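Local coordinates for protein tRNA endonuclease VMS1 (Saccharomyces cerevisiae, PDB 5WHG) that cleaves polypeptidyl-tRNAs downstream of the ribosome-associated quality control pathway, releasing incompletely made polypeptides for degradation, at residues 21-26 against 361-366; 177-182 against 341-346; 71-76 against 304-309; 215-220 against 253-258. All blocks are in the same frame, centred on the assembly; numbering follows the deposited sequence.

Contacts 1 and 2 form one connected region, their centres about 13 Å apart: strands 365-366 and 176-179 are neighbours in the four-stranded antiparallel sheet, and Ile-24 packs on Ile-178. Contact 4 lies on the other, mixed sheet, about 30 Å from contact 1 and 23 Å from contact 2, centre to centre. Contact 3 sets the helix that begins in the zinc finger and carries its ligand His-68 against the domain with that second sheet, its centre about 25 Å from that of contact 4; the side chain of Asn-75 is about 10 Å from the zinc ion. The inferred active-site residue, Gln-267, belongs to residues 259-289, which are not modelled and directly follow contact 4.

Contact 1: 21-26 against 361-366; sequences DLYIFD and LSYLKI
Ile-24 and Ser-362 meet through the backbone: Ile-24 N donates to Ser-362 O at 2.8 Å with an N-H...O angle of 173°, and Leu-364 N returns the favour to Leu-22 O at 3.0 Å. These two bonds bridge Tyr-23 to Tyr-363, the side chains closing in around them. Ile-24 CG1 lies 3.6 Å from Leu-364 CD2, while its CD1 rests on Leu-361 O and on the carbonyl group of Ser-362. On the flank Tyr-23 CD1 sits over one face of the Tyr-363 ring, toward the rim and 3.5 Å from CZ; the two planes are inclined at 59°. A chi1 of -171° sets CG of Tyr-23 anti to the backbone N; the ring edge then meets Ser-362, whose OG is 3.3 Å from CE1 and is hydrogen-bonded to Trp-358 O. The phenol of Tyr-23 is held in turn by His-225 O. Away from this buried middle the contact thins: Asp-26 is exposed and turns to Arg-227, and Ile-366, also exposed, barely meets the 21-26 side. A single beta bridge beside the type I turn of Tyr-23 to Asp-26 thus ties an N-terminal loop to the link between helix 351-362 and strand 365-366 of the VLRF1 region.

Contact 2: 177-182 against 341-346; sequences AIYKSL and SFPFTT
The phenol oxygen of Tyr-179 lies 3.2 Å from Phe-344 CD2, while its polar demand is met from outside the two segments by a hydrogen bond with Glu-360 OE1. The same carboxylate oxygen is salt-bridged to Lys-365 NZ, so the hydroxyl sits at the margin of a small charged cluster that would probably polarise it. Apart from the hydroxyl, the Tyr-179 ring is met by carbon alone. Pro-343 CG and Phe-344 CE2 both come over one face of the Tyr-179 ring. The proline works on the CD1-CE1 side, with CG 3.3 Å from CD1 and CB 3.6 Å from the same atom. The phenylalanine takes the far end, its CD2 standing 3.3 Å from Tyr-179 CZ. The two aromatic planes are inclined at 53°, with centroids 5.2 Å apart, and the side chains cross at about a right angle. Phe-344 reaches this place with CG wedged between its backbone N and carbonyl carbon (chi1 39°). Ser-181 flanks the proline on the 3-10 turn that follows strand 176-179, its OG 3.8 Å from Pro-343 CG. Phe-344 also touches Leu-361 of helix 351-362. No hydrogen bond spans the two segments, which implies that the loop after strand 339-340 is held to strand 176-179 chiefly by apolar contact, with the Tyr-179 ring offering an apolar face to the loop while its hydroxyl is tied to Glu-360.

Contact 3: 71-76 against 304-309; sequences NVKRNL and EPYLSK
Lys-309 reaches from the end of helix 304-308 to Leu-76, the last residue of helix 66-76. Its CB heads toward that helix, and the chain runs extended through CG to CD, which lies 3.7 Å from Leu-76 CD2. CE comes next, 3.4 Å from Leu-76 O and more distantly beside Asn-75 O. At the last torsion the chain bends (chi4 76°), and NZ donates to Leu-76 O at 2.9 Å. The ammonium thus sits at the carboxyl end of the helix, where a positive charge would be favoured by the helix dipole. That helix carries the zinc ligand His-68 and begins within the C2H2 zinc finger, whereas helix 304-308 belongs to the VLRF1 domain; the two axes cross at 91°, 10.1 Å apart at their closest. Tyr-306 fills the crossing: Leu-76 CB lies 3.9 Å from its CE1, and Lys-73 CG approaches at the ring edge, 3.3 Å from OH. That hydroxyl is hydrogen-bonded to Glu-250 OE2 on strand 247-255. An alanine in place of Tyr-306 would probably open a gap beside Leu-76 and leave Glu-250 without this hydrogen-bond mate. Pro-305 CB also lies against Leu-76 O, at 3.6 Å.

Contact 4: 215-220 against 253-258; sequences GGHFAG and TFHRYT
Strand 217-220 runs antiparallel to the weakly bonded end, about 253-255, of strand 247-255, the outermost strand at one border of the mixed sheet of the VLRF1 domain. Phe-218 N donates to Phe-254 O at 3.0 Å; the return bond from Phe-254 N to Phe-218 O is weak. Just beyond the strands Arg-256 N donates to Gly-216 O at 2.8 Å. Gly-215 and Gly-216 form the tight turn of the hairpin joining strand 207-214 to 217-224, with angles close to type I'. At the backbone angles of Gly-216 a side chain would be jammed, and it would also collide with Arg-256 O. The two phenylalanines share one face of the sheet: Phe-218 CD2 lies over the face of the Phe-254 ring, 3.6 Å from CZ, the planes being near parallel (21°) but slid apart. Helix 292-302 packs over them. The other face bears His-217, His-255, Ala-219 and Thr-253. His-255 ND1 lies over one face of the His-217 ring, toward the rim and 3.7 Å from CE1. An alanine in place of His-217 would probably take away the ring against which His-255 ND1 rests, leaving that side of His-255 less confined. Farther along this face, Ala-219 CB lies 3.5 Å from Thr-253 CG2.

Contact 1: 21-26 against 361-366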
loop_
_atom_site.group_PDB
_atom_site.type_symbol
_atom_site.label_atom_id
_atom_site.label_comp_id
_atom_site.label_asym_id
_atom_site.label_seq_id
_atom_site.Cartn_x
_atom_site.Cartn_y
_atom_site.Cartn_z
ATOM N N ASP A 21 -12.419 -13.046 -1.361
ATOM C CA ASP A 21 -12.806 -12.753 -2.732
ATOM C C ASP A 21 -12.858 -11.248 -3.012
ATOM O O ASP A 21 -13.454 -10.829 -4.015
ATOM C CB ASP A 21 -14.171 -13.385 -3.054
ATOM C CG ASP A 21 -14.269 -14.864 -2.659
ATOM O OD1 ASP A 21 -13.253 -15.592 -2.731
ATOM O OD2 ASP A 21 -15.384 -15.298 -2.287
ATOM N N LEU A 22 -12.246 -10.433 -2.150
ATOM C CA LEU A 22 -12.448 -8.995 -2.165
ATOM C C LEU A 22 -11.135 -8.225 -2.172
ATOM O O LEU A 22 -11.155 -6.990 -2.065
ATOM C CB LEU A 22 -13.297 -8.566 -0.961
ATOM C CG LEU A 22 -14.748 -9.054 -1.002
ATOM C CD1 LEU A 22 -15.489 -8.714 0.284
ATOM C CD2 LEU A 22 -15.487 -8.489 -2.217
ATOM N N TYR A 23 -10.002 -8.915 -2.279
ATOM C CA TYR A 23 -8.717 -8.230 -2.334
ATOM C C TYR A 23 -8.596 -7.463 -3.646
ATOM O O TYR A 23 -8.635 -8.055 -4.731
ATOM C CB TYR A 23 -7.570 -9.224 -2.189
ATOM C CG TYR A 23 -6.218 -8.566 -2.016
ATOM C CD1 TYR A 23 -5.936 -7.794 -0.899
ATOM C CD2 TYR A 23 -5.222 -8.723 -2.964
ATOM C CE1 TYR A 23 -4.706 -7.201 -0.738
ATOM C CE2 TYR A 23 -3.983 -8.128 -2.805
ATOM C CZ TYR A 23 -3.735 -7.373 -1.695
ATOM O OH TYR A 23 -2.508 -6.786 -1.540
ATOM N N ILE A 24 -8.412 -6.146 -3.540
ATOM C CA ILE A 24 -8.445 -5.267 -4.697
ATOM C C ILE A 24 -7.408 -5.628 -5.763
ATOM O O ILE A 24 -7.623 -5.343 -6.946
ATOM C CB ILE A 24 -8.292 -3.819 -4.194
ATOM C CG1 ILE A 24 -9.570 -3.406 -3.458
ATOM C CG2 ILE A 24 -8.009 -2.867 -5.337
ATOM C CD1 ILE A 24 -9.368 -2.251 -2.512
ATOM N N PHE A 25 -6.313 -6.296 -5.396
ATOM C CA PHE A 25 -5.268 -6.631 -6.358
ATOM C C PHE A 25 -5.315 -8.087 -6.822
ATOM O O PHE A 25 -4.348 -8.571 -7.421
ATOM C CB PHE A 25 -3.898 -6.302 -5.770
ATOM C CG PHE A 25 -3.748 -4.859 -5.378
ATOM C CD1 PHE A 25 -3.837 -3.857 -6.340
ATOM C CD2 PHE A 25 -3.540 -4.500 -4.057
ATOM C CE1 PHE A 25 -3.707 -2.526 -5.997
ATOM C CE2 PHE A 25 -3.407 -3.168 -3.705
ATOM C CZ PHE A 25 -3.484 -2.180 -4.678
ATOM N N ASP A 26 -6.426 -8.780 -6.578
ATOM C CA ASP A 26 -6.540 -10.199 -6.880
ATOM C C ASP A 26 -8.011 -10.591 -7.022
ATOM O O ASP A 26 -8.424 -11.658 -6.564
ATOM C CB ASP A 26 -5.850 -11.015 -5.785
ATOM C CG ASP A 26 -5.623 -12.468 -6.174
ATOM O OD1 ASP A 26 -5.935 -12.841 -7.331
ATOM O OD2 ASP A 26 -5.130 -13.232 -5.308
ATOM N N LEU A 361 -6.954 -0.821 3.602
ATOM C CA LEU A 361 -6.970 -0.134 2.310
ATOM C C LEU A 361 -7.183 -1.071 1.122
ATOM O O LEU A 361 -7.671 -0.630 0.071
ATOM C CB LEU A 361 -5.658 0.623 2.078
ATOM C CG LEU A 361 -5.285 1.891 2.851
ATOM C CD1 LEU A 361 -3.765 2.046 2.878
ATOM C CD2 LEU A 361 -5.924 3.113 2.215
ATOM N N SER A 362 -6.840 -2.344 1.260
ATOM C CA SER A 362 -6.665 -3.203 0.106
ATOM C C SER A 362 -7.807 -4.189 -0.109
ATOM O O SER A 362 -7.751 -4.979 -1.061
ATOM C CB SER A 362 -5.325 -3.943 0.229
ATOM O OG SER A 362 -5.280 -4.724 1.414
ATOM N N TYR A 363 -8.848 -4.163 0.722
ATOM C CA TYR A 363 -10.014 -5.027 0.552
ATOM C C TYR A 363 -11.255 -4.173 0.342
ATOM O O TYR A 363 -11.451 -3.163 1.031
ATOM C CB TYR A 363 -10.233 -5.951 1.757
ATOM C CG TYR A 363 -9.226 -7.068 1.851
ATOM C CD1 TYR A 363 -7.987 -6.862 2.464
ATOM C CD2 TYR A 363 -9.510 -8.337 1.340
ATOM C CE1 TYR A 363 -7.058 -7.878 2.552
ATOM C CE2 TYR A 363 -8.585 -9.369 1.432
ATOM C CZ TYR A 363 -7.359 -9.127 2.034
ATOM O OH TYR A 363 -6.427 -10.132 2.128
ATOM N N LEU A 364 -12.094 -4.576 -0.609
ATOM C CA LEU A 364 -13.339 -3.849 -0.803
ATOM C C LEU A 364 -14.198 -3.965 0.453
ATOM O O LEU A 364 -14.099 -4.933 1.209
ATOM C CB LEU A 364 -14.086 -4.379 -2.024
ATOM C CG LEU A 364 -13.426 -4.212 -3.392
ATOM C CD1 LEU A 364 -14.322 -4.787 -4.468
ATOM C CD2 LEU A 364 -13.081 -2.746 -3.698
ATOM N N LYS A 365 -15.019 -2.950 0.701
ATOM C CA LYS A 365 -15.963 -2.976 1.812
ATOM C C LYS A 365 -17.393 -3.053 1.292
ATOM O O LYS A 365 -17.729 -2.434 0.279
ATOM C CB LYS A 365 -15.810 -1.747 2.710
ATOM C CG LYS A 365 -14.748 -1.913 3.740
ATOM C CD LYS A 365 -15.185 -1.301 5.048
ATOM C CE LYS A 365 -15.189 0.199 4.953
ATOM N NZ LYS A 365 -13.797 0.700 4.773
ATOM N N ILE A 366 -18.230 -3.818 1.986
ATOM C CA ILE A 366 -19.652 -3.898 1.669
ATOM C C ILE A 366 -20.383 -2.902 2.556
ATOM O O ILE A 366 -20.373 -3.032 3.784
ATOM C CB ILE A 366 -20.195 -5.320 1.873
ATOM C CG1 ILE A 366 -19.458 -6.316 0.972
ATOM C CG2 ILE A 366 -21.700 -5.368 1.600
ATOM C CD1 ILE A 366 -20.022 -7.733 1.037
#

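Contact 2: 177-182 against 341-346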
loop_
_atom_site.group_PDB
_atom_site.type_symbol
_atom_site.label_atom_id
_atom_site.label_comp_id
_atom_site.label_asym_id
_atom_site.label_seq_id
_atom_site.Cartn_x
_atom_site.Cartn_y
_atom_site.Cartn_z
ATOM N N ALA A 177 -17.369 -0.754 -1.758
ATOM C CA ALA A 177 -16.702 0.526 -1.567
ATOM C C ALA A 177 -15.193 0.328 -1.567
ATOM O O ALA A 177 -14.696 -0.679 -1.048
ATOM C CB ALA A 177 -17.142 1.182 -0.256
ATOM N N ILE A 178 -14.476 1.289 -2.160
ATOM C CA ILE A 178 -13.015 1.297 -2.213
ATOM C C ILE A 178 -12.525 2.715 -1.909
ATOM O O ILE A 178 -13.163 3.698 -2.305
ATOM C CB ILE A 178 -12.508 0.809 -3.588
ATOM C CG1 ILE A 178 -10.980 0.752 -3.628
ATOM C CG2 ILE A 178 -12.987 1.728 -4.698
ATOM C CD1 ILE A 178 -10.444 0.111 -4.897
ATOM N N TYR A 179 -11.397 2.826 -1.199
ATOM C CA TYR A 179 -10.901 4.136 -0.764
ATOM C C TYR A 179 -10.381 4.965 -1.938
ATOM O O TYR A 179 -9.563 4.487 -2.735
ATOM C CB TYR A 179 -9.784 3.982 0.267
ATOM C CG TYR A 179 -10.240 3.775 1.681
ATOM C CD1 TYR A 179 -10.788 4.814 2.405
ATOM C CD2 TYR A 179 -10.107 2.545 2.302
ATOM C CE1 TYR A 179 -11.210 4.638 3.715
ATOM C CE2 TYR A 179 -10.532 2.350 3.618
ATOM C CZ TYR A 179 -11.085 3.404 4.320
ATOM O OH TYR A 179 -11.509 3.229 5.629
ATOM N N LYS A 180 -10.828 6.227 -2.014
ATOM C CA LYS A 180 -10.382 7.123 -3.084
ATOM C C LYS A 180 -8.873 7.323 -3.063
ATOM O O LYS A 180 -8.252 7.488 -4.123
ATOM C CB LYS A 180 -11.085 8.476 -2.968
ATOM C CG LYS A 180 -12.524 8.483 -3.429
ATOM C CD LYS A 180 -13.345 9.574 -2.750
ATOM C CE LYS A 180 -12.985 10.964 -3.239
ATOM N NZ LYS A 180 -13.991 11.967 -2.773
ATOM N N SER A 181 -8.274 7.313 -1.866
ATOM C CA SER A 181 -6.834 7.473 -1.717
ATOM C C SER A 181 -6.029 6.466 -2.532
ATOM O O SER A 181 -4.874 6.742 -2.881
ATOM C CB SER A 181 -6.464 7.352 -0.244
ATOM O OG SER A 181 -7.043 8.414 0.478
ATOM N N LEU A 182 -6.602 5.294 -2.836
ATOM C CA LEU A 182 -5.852 4.268 -3.558
ATOM C C LEU A 182 -5.610 4.645 -5.009
ATOM O O LEU A 182 -4.674 4.121 -5.623
ATOM C CB LEU A 182 -6.583 2.926 -3.524
ATOM C CG LEU A 182 -6.457 1.965 -2.343
ATOM C CD1 LEU A 182 -6.999 0.615 -2.775
ATOM C CD2 LEU A 182 -5.011 1.843 -1.869
ATOM N N SER A 341 -2.207 10.901 3.134
ATOM C CA SER A 341 -2.684 10.456 4.431
ATOM C C SER A 341 -3.345 9.086 4.339
ATOM O O SER A 341 -3.797 8.646 3.278
ATOM C CB SER A 341 -3.688 11.448 4.998
ATOM O OG SER A 341 -3.014 12.596 5.441
ATOM N N PHE A 342 -3.400 8.417 5.477
ATOM C CA PHE A 342 -4.304 7.287 5.638
ATOM C C PHE A 342 -5.733 7.805 5.774
ATOM O O PHE A 342 -5.999 8.650 6.635
ATOM C CB PHE A 342 -3.932 6.470 6.876
ATOM C CG PHE A 342 -2.667 5.665 6.736
ATOM C CD1 PHE A 342 -2.708 4.365 6.253
ATOM C CD2 PHE A 342 -1.445 6.186 7.133
ATOM C CE1 PHE A 342 -1.558 3.594 6.160
ATOM C CE2 PHE A 342 -0.271 5.422 7.032
ATOM C CZ PHE A 342 -0.334 4.126 6.553
ATOM N N PRO A 343 -6.677 7.330 4.963
ATOM C CA PRO A 343 -8.055 7.840 5.059
ATOM C C PRO A 343 -8.839 7.298 6.254
ATOM O O PRO A 343 -10.069 7.226 6.215
ATOM C CB PRO A 343 -8.678 7.394 3.732
ATOM C CG PRO A 343 -7.930 6.164 3.383
ATOM C CD PRO A 343 -6.509 6.408 3.824
ATOM N N PHE A 344 -8.152 6.927 7.324
ATOM C CA PHE A 344 -8.815 6.433 8.523
ATOM C C PHE A 344 -7.839 6.554 9.675
ATOM O O PHE A 344 -6.624 6.509 9.471
ATOM C CB PHE A 344 -9.259 4.981 8.358
ATOM C CG PHE A 344 -8.265 4.159 7.628
ATOM C CD1 PHE A 344 -7.142 3.675 8.281
ATOM C CD2 PHE A 344 -8.418 3.916 6.272
ATOM C CE1 PHE A 344 -6.195 2.941 7.598
ATOM C CE2 PHE A 344 -7.483 3.181 5.580
ATOM C CZ PHE A 344 -6.363 2.689 6.243
ATOM N N THR A 345 -8.368 6.707 10.886
ATOM C CA THR A 345 -7.479 6.796 12.036
ATOM C C THR A 345 -6.715 5.492 12.223
ATOM O O THR A 345 -7.159 4.413 11.815
ATOM C CB THR A 345 -8.245 7.126 13.309
ATOM O OG1 THR A 345 -9.139 6.049 13.601
ATOM C CG2 THR A 345 -9.020 8.412 13.127
ATOM N N THR A 346 -5.550 5.609 12.850
ATOM C CA THR A 346 -4.658 4.481 13.065
ATOM C C THR A 346 -4.030 4.599 14.443
ATOM O O THR A 346 -3.996 5.678 15.039
ATOM C CB THR A 346 -3.578 4.417 11.985
ATOM O OG1 THR A 346 -3.095 5.740 11.732
ATOM C CG2 THR A 346 -4.163 3.850 10.703
#

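Contact 3: 71-76 against 304-309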
loop_
_atom_site.group_PDB
_atom_site.type_symbol
_atom_site.label_atom_id
_atom_site.label_comp_id
_atom_site.label_asym_id
_atom_site.label_seq_id
_atom_site.Cartn_x
_atom_site.Cartn_y
_atom_site.Cartn_z
ATOM N N ASN A 71 13.627 -12.345 -6.748
ATOM C CA ASN A 71 13.834 -11.680 -8.029
ATOM C C ASN A 71 13.042 -10.380 -8.120
ATOM O O ASN A 71 13.531 -9.389 -8.676
ATOM C CB ASN A 71 13.460 -12.618 -9.163
ATOM C CG ASN A 71 14.608 -13.466 -9.582
ATOM O OD1 ASN A 71 15.715 -12.971 -9.753
ATOM N ND2 ASN A 71 14.370 -14.757 -9.733
ATOM N N VAL A 72 11.810 -10.370 -7.602
ATOM C CA VAL A 72 11.084 -9.113 -7.442
ATOM C C VAL A 72 11.902 -8.156 -6.590
ATOM O O VAL A 72 12.134 -6.998 -6.963
ATOM C CB VAL A 72 9.696 -9.358 -6.820
ATOM C CG1 VAL A 72 9.151 -8.065 -6.257
ATOM C CG2 VAL A 72 8.724 -9.917 -7.835
ATOM N N LYS A 73 12.346 -8.637 -5.428
ATOM C CA LYS A 73 13.172 -7.832 -4.537
ATOM C C LYS A 73 14.434 -7.350 -5.250
ATOM O O LYS A 73 14.743 -6.155 -5.249
ATOM C CB LYS A 73 13.518 -8.660 -3.300
ATOM C CG LYS A 73 13.486 -7.935 -1.983
ATOM C CD LYS A 73 13.278 -8.948 -0.879
ATOM C CE LYS A 73 13.319 -8.307 0.487
ATOM N NZ LYS A 73 13.562 -9.336 1.552
ATOM N N ARG A 74 15.161 -8.269 -5.896
ATOM C CA ARG A 74 16.387 -7.881 -6.585
ATOM C C ARG A 74 16.130 -6.781 -7.608
ATOM O O ARG A 74 16.924 -5.846 -7.732
ATOM C CB ARG A 74 17.034 -9.091 -7.265
ATOM C CG ARG A 74 17.525 -8.767 -8.664
ATOM C CD ARG A 74 18.668 -9.616 -9.134
ATOM N NE ARG A 74 18.984 -9.255 -10.511
ATOM C CZ ARG A 74 19.964 -9.806 -11.210
ATOM N NH1 ARG A 74 20.720 -10.734 -10.649
ATOM N NH2 ARG A 74 20.186 -9.428 -12.463
ATOM N N ASN A 75 15.025 -6.868 -8.345
ATOM C CA ASN A 75 14.830 -5.933 -9.445
ATOM C C ASN A 75 14.271 -4.603 -8.956
ATOM O O ASN A 75 14.669 -3.546 -9.455
ATOM C CB ASN A 75 13.925 -6.547 -10.513
ATOM C CG ASN A 75 13.897 -5.723 -11.787
ATOM O OD1 ASN A 75 14.855 -5.008 -12.106
ATOM N ND2 ASN A 75 12.799 -5.809 -12.519
ATOM N N LEU A 76 13.348 -4.634 -7.987
ATOM C CA LEU A 76 12.913 -3.396 -7.343
ATOM C C LEU A 76 14.094 -2.642 -6.755
ATOM O O LEU A 76 14.207 -1.427 -6.928
ATOM C CB LEU A 76 11.896 -3.698 -6.249
ATOM C CG LEU A 76 10.515 -4.150 -6.701
ATOM C CD1 LEU A 76 9.740 -4.667 -5.511
ATOM C CD2 LEU A 76 9.801 -2.990 -7.347
ATOM N N GLU A 304 15.282 3.978 -0.897
ATOM C CA GLU A 304 15.129 4.841 -2.068
ATOM C C GLU A 304 14.760 4.099 -3.353
ATOM O O GLU A 304 13.866 4.579 -4.071
ATOM C CB GLU A 304 16.427 5.654 -2.203
ATOM C CG GLU A 304 16.569 6.572 -3.425
ATOM C CD GLU A 304 17.836 7.447 -3.329
ATOM O OE1 GLU A 304 17.749 8.676 -3.563
ATOM O OE2 GLU A 304 18.917 6.908 -2.987
ATOM N N PRO A 305 15.382 2.964 -3.715
ATOM C CA PRO A 305 14.960 2.298 -4.966
ATOM C C PRO A 305 13.516 1.847 -4.924
ATOM O O PRO A 305 12.794 2.008 -5.918
ATOM C CB PRO A 305 15.923 1.106 -5.084
ATOM C CG PRO A 305 17.087 1.459 -4.233
ATOM C CD PRO A 305 16.568 2.310 -3.123
ATOM N N TYR A 306 13.089 1.278 -3.787
ATOM C CA TYR A 306 11.679 0.936 -3.563
ATOM C C TYR A 306 10.760 2.153 -3.668
ATOM O O TYR A 306 9.698 2.076 -4.298
ATOM C CB TYR A 306 11.494 0.315 -2.180
ATOM C CG TYR A 306 12.114 -1.027 -1.946
ATOM C CD1 TYR A 306 11.685 -2.140 -2.650
ATOM C CD2 TYR A 306 13.087 -1.197 -0.982
ATOM C CE1 TYR A 306 12.221 -3.376 -2.422
ATOM C CE2 TYR A 306 13.623 -2.439 -0.738
ATOM C CZ TYR A 306 13.187 -3.525 -1.469
ATOM O OH TYR A 306 13.704 -4.776 -1.238
ATOM N N LEU A 307 11.124 3.267 -2.991
ATOM C CA LEU A 307 10.253 4.445 -2.902
ATOM C C LEU A 307 10.026 5.102 -4.262
ATOM O O LEU A 307 8.939 5.629 -4.523
ATOM C CB LEU A 307 10.819 5.470 -1.908
ATOM C CG LEU A 307 10.770 5.010 -0.429
ATOM C CD1 LEU A 307 11.512 5.938 0.578
ATOM C CD2 LEU A 307 9.330 4.791 0.015
ATOM N N SER A 308 11.009 5.064 -5.151
ATOM C CA SER A 308 10.790 5.689 -6.449
ATOM C C SER A 308 9.898 4.851 -7.354
ATOM O O SER A 308 9.326 5.393 -8.302
ATOM C CB SER A 308 12.129 5.974 -7.118
ATOM O OG SER A 308 12.863 4.780 -7.225
ATOM N N LYS A 309 9.704 3.571 -7.041
ATOM C CA LYS A 309 8.784 2.710 -7.779
ATOM C C LYS A 309 7.434 2.492 -7.079
ATOM O O LYS A 309 6.640 1.666 -7.549
ATOM C CB LYS A 309 9.430 1.343 -8.047
ATOM C CG LYS A 309 10.795 1.404 -8.718
ATOM C CD LYS A 309 11.438 0.026 -8.733
ATOM C CE LYS A 309 12.680 -0.024 -9.623
ATOM N NZ LYS A 309 13.861 0.617 -8.973
#

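Contact 4: 215-220 against 253-258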
loop_
_atom_site.group_PDB
_atom_site.type_symbol
_atom_site.label_atom_id
_atom_site.label_comp_id
_atom_site.label_asym_id
_atom_site.label_seq_id
_atom_site.Cartn_x
_atom_site.Cartn_y
_atom_site.Cartn_z
ATOM N N GLY A 215 4.845 10.212 18.827
ATOM C CA GLY A 215 5.223 9.932 20.201
ATOM C C GLY A 215 6.543 9.207 20.330
ATOM O O GLY A 215 6.714 8.403 21.249
ATOM N N GLY A 216 7.485 9.463 19.426
ATOM C CA GLY A 216 8.790 8.850 19.509
ATOM C C GLY A 216 8.880 7.494 18.857
ATOM O O GLY A 216 9.986 6.943 18.767
ATOM N N HIS A 217 7.752 6.951 18.389
ATOM C CA HIS A 217 7.687 5.661 17.712
ATOM C C HIS A 217 7.633 5.845 16.203
ATOM O O HIS A 217 6.982 6.767 15.689
ATOM C CB HIS A 217 6.460 4.846 18.142
ATOM C CG HIS A 217 6.390 4.573 19.610
ATOM N ND1 HIS A 217 7.080 3.538 20.210
ATOM C CD2 HIS A 217 5.696 5.189 20.600
ATOM C CE1 HIS A 217 6.826 3.541 21.507
ATOM N NE2 HIS A 217 5.987 4.529 21.768
ATOM N N PHE A 218 8.287 4.926 15.501
ATOM C CA PHE A 218 8.248 4.849 14.051
ATOM C C PHE A 218 7.981 3.408 13.653
ATOM O O PHE A 218 8.456 2.479 14.315
ATOM C CB PHE A 218 9.573 5.334 13.446
ATOM C CG PHE A 218 9.696 5.077 11.987
ATOM C CD1 PHE A 218 9.129 5.962 11.057
ATOM C CD2 PHE A 218 10.377 3.955 11.519
ATOM C CE1 PHE A 218 9.250 5.734 9.673
ATOM C CE2 PHE A 218 10.500 3.715 10.128
ATOM C CZ PHE A 218 9.932 4.610 9.206
ATOM N N ALA A 219 7.196 3.231 12.593
ATOM C CA ALA A 219 7.095 1.977 11.850
ATOM C C ALA A 219 6.955 2.297 10.363
ATOM O O ALA A 219 6.111 3.110 9.977
ATOM C CB ALA A 219 5.912 1.134 12.316
ATOM N N GLY A 220 7.791 1.672 9.536
ATOM C CA GLY A 220 7.663 1.782 8.101
ATOM C C GLY A 220 7.723 0.410 7.458
ATOM O O GLY A 220 8.260 -0.544 8.027
ATOM N N THR A 253 10.924 -0.884 12.542
ATOM C CA THR A 253 10.327 -0.124 13.643
ATOM C C THR A 253 11.394 0.158 14.686
ATOM O O THR A 253 12.082 -0.766 15.130
ATOM C CB THR A 253 9.156 -0.855 14.330
ATOM O OG1 THR A 253 9.642 -2.017 15.000
ATOM C CG2 THR A 253 8.130 -1.304 13.342
ATOM N N PHE A 254 11.509 1.421 15.098
ATOM C CA PHE A 254 12.333 1.800 16.240
ATOM C C PHE A 254 11.643 2.903 17.038
ATOM O O PHE A 254 10.595 3.422 16.644
ATOM C CB PHE A 254 13.724 2.240 15.793
ATOM C CG PHE A 254 13.724 3.109 14.581
ATOM C CD1 PHE A 254 13.365 4.442 14.662
ATOM C CD2 PHE A 254 14.114 2.599 13.352
ATOM C CE1 PHE A 254 13.384 5.244 13.522
ATOM C CE2 PHE A 254 14.136 3.396 12.208
ATOM C CZ PHE A 254 13.772 4.714 12.298
ATOM N N HIS A 255 12.243 3.257 18.181
ATOM C CA HIS A 255 11.719 4.302 19.054
ATOM C C HIS A 255 12.848 5.148 19.628
ATOM O O HIS A 255 13.926 4.640 19.943
ATOM C CB HIS A 255 10.902 3.715 20.219
ATOM C CG HIS A 255 10.803 4.618 21.420
ATOM N ND1 HIS A 255 9.874 5.632 21.521
ATOM C CD2 HIS A 255 11.515 4.650 22.570
ATOM C CE1 HIS A 255 10.019 6.248 22.682
ATOM N NE2 HIS A 255 11.012 5.674 23.335
ATOM N N ARG A 256 12.574 6.443 19.798
ATOM C CA ARG A 256 13.435 7.339 20.567
ATOM C C ARG A 256 12.591 8.275 21.410
ATOM O O ARG A 256 11.691 8.940 20.886
ATOM C CB ARG A 256 14.330 8.197 19.670
ATOM C CG ARG A 256 15.653 7.582 19.298
ATOM C CD ARG A 256 16.583 8.661 18.783
ATOM N NE ARG A 256 17.572 8.121 17.867
ATOM C CZ ARG A 256 18.608 7.381 18.238
ATOM N NH1 ARG A 256 18.790 7.085 19.518
ATOM N NH2 ARG A 256 19.451 6.927 17.321
ATOM N N TYR A 257 12.904 8.351 22.701
ATOM C CA TYR A 257 12.441 9.466 23.510
ATOM C C TYR A 257 12.993 10.774 22.929
ATOM O O TYR A 257 13.968 10.786 22.168
ATOM C CB TYR A 257 12.876 9.282 24.971
ATOM C CG TYR A 257 12.602 7.897 25.571
ATOM C CD1 TYR A 257 11.380 7.584 26.164
ATOM C CD2 TYR A 257 13.576 6.916 25.566
ATOM C CE1 TYR A 257 11.135 6.319 26.726
ATOM C CE2 TYR A 257 13.348 5.656 26.115
ATOM C CZ TYR A 257 12.126 5.356 26.692
ATOM O OH TYR A 257 11.921 4.092 27.230
ATOM N N THR A 258 12.343 11.886 23.266
ATOM C CA THR A 258 12.793 13.201 22.789
ATOM C C THR A 258 13.118 14.147 23.953
ATOM O O THR A 258 13.548 15.289 23.755
ATOM C CB THR A 258 11.738 13.868 21.889
ATOM O OG1 THR A 258 10.736 14.484 22.706
ATOM C CG2 THR A 258 11.077 12.834 20.968
#